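Local structure of CigR Protein (Salmonella enterica subsp. enterica serovar Typhimurium, 4EW5) at residues A[8-11]-A[12-16]. The protein is a putative inner membrane protein of unknown function, represented here by its C-terminal domain. Residues are numbered along the deposited sequence; the frame is centred on the assembly and turned at random.
Sequences PDHV and ESDIS
H10 touches D14 twice, once through its ring and once through its carbonyl, where the loop before helix 11-26 winds into the first turn. With chi1 at 35°, CG of H10 sits between the backbone N and the carbonyl carbon, which holds the imidazole beside the N-terminal end of the helix, its ND1 edge turned to the D14 carboxylate. There ND1 donates to D14 OD1 at 3.0 Å. The bond is bent, 130° at the hydrogen; OD1 lies close to the ring plane, but ND1 comes to it from the syn side 34° out of the carboxylate plane, and the carboxylate stands almost perpendicular to the imidazole. The other oxygen, D14 OD2, accepts a hydrogen bond from water 1, 2.7 Å away, and that water in turn accepts from the backbone N of H10. OD2 also hydrogen-bonds the OH of Y69 of the second subunit, tying the start of this helix to its partner chain. The carbonyl O of H10 receives D14 N at 3.1 Å, closing the first helical turn. Next comes V11, whose O accepts I15 N at 2.9 Å along a nearly straight line. On the buried side V11 and I15 run alongside each other, with V11 CG1 3.9 Å from I15 CD1. E12 O is gripped from opposite faces of its plane by S16 N and S16 OG, the hydroxyl at 2.9 Å. H10 is thus the N-cap of helix 11-26, its ring joined to D14 by a histidine-carboxylate hydrogen bond across the first turn.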
ATOM      1  N   PRO A   8      -1.595  -3.883  13.495  1.00 30.85           N
ATOM      2  CA  PRO A   8      -1.965  -3.800  12.063  1.00 29.86           C
ATOM      3  C   PRO A   8      -3.236  -2.994  11.915  1.00 31.04           C
ATOM      4  O   PRO A   8      -4.201  -3.502  11.370  1.00 29.70           O
ATOM      5  CB  PRO A   8      -2.189  -5.255  11.658  1.00 29.57           C
ATOM      6  CG  PRO A   8      -2.589  -5.947  12.955  1.00 31.38           C
ATOM      7  CD  PRO A   8      -1.888  -5.191  14.074  1.00 31.77           C
ATOM      8  N   ASP A   9      -3.249  -1.755  12.401  1.00 32.69           N
ATOM      9  CA  ASP A   9      -4.436  -0.898  12.244  1.00 36.32           C
ATOM     10  C   ASP A   9      -4.480  -0.080  10.970  1.00 32.45           C
ATOM     11  O   ASP A   9      -5.507   0.487  10.651  1.00 30.39           O
ATOM     12  CB  ASP A   9      -4.705  -0.019  13.491  1.00 40.69           C
ATOM     13  CG  ASP A   9      -3.469   0.640  14.021  1.00 45.77           C
ATOM     14  OD1 ASP A   9      -2.494   0.726  13.253  1.00 43.26           O
ATOM     15  OD2 ASP A   9      -3.474   1.040  15.221  1.00 51.36           O
ATOM     16  N   HIS A  10      -3.407  -0.028  10.190  1.00 28.96           N
ATOM     17  CA  HIS A  10      -3.455   0.592   8.875  1.00 30.21           C
ATOM     18  C   HIS A  10      -2.477  -0.070   8.006  1.00 27.26           C
ATOM     19  O   HIS A  10      -1.451   0.514   7.648  1.00 25.60           O
ATOM     20  CB  HIS A  10      -3.228   2.110   8.881  1.00 32.60           C
ATOM     21  CG  HIS A  10      -2.243   2.589   9.904  1.00 41.74           C
ATOM     22  ND1 HIS A  10      -0.929   2.188   9.917  1.00 45.48           N
ATOM     23  CD2 HIS A  10      -2.407   3.456  11.004  1.00 46.02           C
ATOM     24  CE1 HIS A  10      -0.291   2.760  10.981  1.00 47.34           C
ATOM     25  NE2 HIS A  10      -1.197   3.551  11.637  1.00 48.79           N
ATOM     26  N   VAL A  11      -2.785  -1.306   7.674  1.00 24.11           N
ATOM     27  CA  VAL A  11      -1.788  -2.128   6.982  1.00 24.01           C
ATOM     28  C   VAL A  11      -1.527  -1.577   5.557  1.00 23.24           C
ATOM     29  O   VAL A  11      -0.380  -1.502   5.058  1.00 23.31           O
ATOM     30  CB  VAL A  11      -2.318  -3.577   6.904  1.00 24.66           C
ATOM     31  CG1 VAL A  11      -1.491  -4.379   5.883  1.00 23.77           C
ATOM     32  CG2 VAL A  11      -2.405  -4.237   8.309  1.00 24.59           C
ATOM     33  N   GLU A  12      -2.582  -1.184   4.873  1.00 22.32           N
ATOM     34  CA  GLU A  12      -2.395  -0.673   3.519  1.00 23.02           C
ATOM     35  C   GLU A  12      -1.601   0.646   3.519  1.00 22.00           C
ATOM     36  O   GLU A  12      -0.815   0.919   2.616  1.00 19.64           O
ATOM     37  CB  GLU A  12      -3.740  -0.554   2.810  1.00 23.53           C
ATOM     38  CG  GLU A  12      -4.475  -1.865   2.672  1.00 27.89           C
ATOM     39  CD  GLU A  12      -5.329  -2.254   3.942  1.00 35.55           C
ATOM     40  OE1 GLU A  12      -5.459  -1.458   4.982  1.00 40.64           O
ATOM     41  OE2 GLU A  12      -5.889  -3.389   3.902  1.00 48.13           O
ATOM     42  N   SER A  13      -1.789   1.481   4.542  1.00 23.64           N
ATOM     43  CA  SER A  13      -0.987   2.705   4.637  0.60 23.65           C
ATOM     44  C   SER A  13       0.477   2.345   4.877  1.00 22.55           C
ATOM     45  O   SER A  13       1.332   2.987   4.299  1.00 23.56           O
ATOM     46  CB  SER A  13      -1.525   3.636   5.729  0.60 26.45           C
ATOM     47  OG  SER A  13      -2.816   4.098   5.391  0.60 27.42           O
ATOM     48  N   ASP A  14       0.770   1.319   5.690  1.00 23.33           N
ATOM     49  CA  ASP A  14       2.147   0.891   5.950  1.00 22.12           C
ATOM     50  C   ASP A  14       2.793   0.421   4.612  1.00 21.42           C
ATOM     51  O   ASP A  14       3.911   0.744   4.284  1.00 19.74           O
ATOM     52  CB  ASP A  14       2.251  -0.226   6.950  1.00 23.17           C
ATOM     53  CG  ASP A  14       1.782   0.174   8.346  1.00 24.95           C
ATOM     54  OD1 ASP A  14       1.627   1.371   8.608  1.00 25.26           O
ATOM     55  OD2 ASP A  14       1.421  -0.720   9.104  1.00 25.79           O
ATOM     56  N   ILE A  15       2.085  -0.439   3.916  1.00 21.00           N
ATOM     57  CA  ILE A  15       2.598  -0.932   2.621  1.00 21.10           C
ATOM     58  C   ILE A  15       2.890   0.203   1.643  1.00 19.93           C
ATOM     59  O   ILE A  15       3.934   0.210   0.978  1.00 20.80           O
ATOM     60  CB  ILE A  15       1.681  -2.004   2.019  1.00 21.73           C
ATOM     61  CG1 ILE A  15       1.659  -3.201   2.929  1.00 22.43           C
ATOM     62  CG2 ILE A  15       2.176  -2.417   0.614  1.00 20.84           C
ATOM     63  CD1 ILE A  15       0.596  -4.302   2.637  1.00 22.20           C
ATOM     64  N   SER A  16       1.981   1.160   1.553  1.00 19.01           N
ATOM     65  CA  SER A  16       2.078   2.277   0.668  1.00 20.18           C
ATOM     66  C   SER A  16       3.236   3.190   0.993  1.00 19.29           C
ATOM     67  O   SER A  16       3.987   3.578   0.103  1.00 19.61           O
ATOM     68  CB  SER A  16       0.806   3.126   0.670  1.00 20.84           C
ATOM     69  OG  SER A  16      -0.287   2.425   0.212  1.00 23.35           O
TER
HETATM   70  O   HOH W   1      -0.588  -0.686  10.873  1.00 31.03           O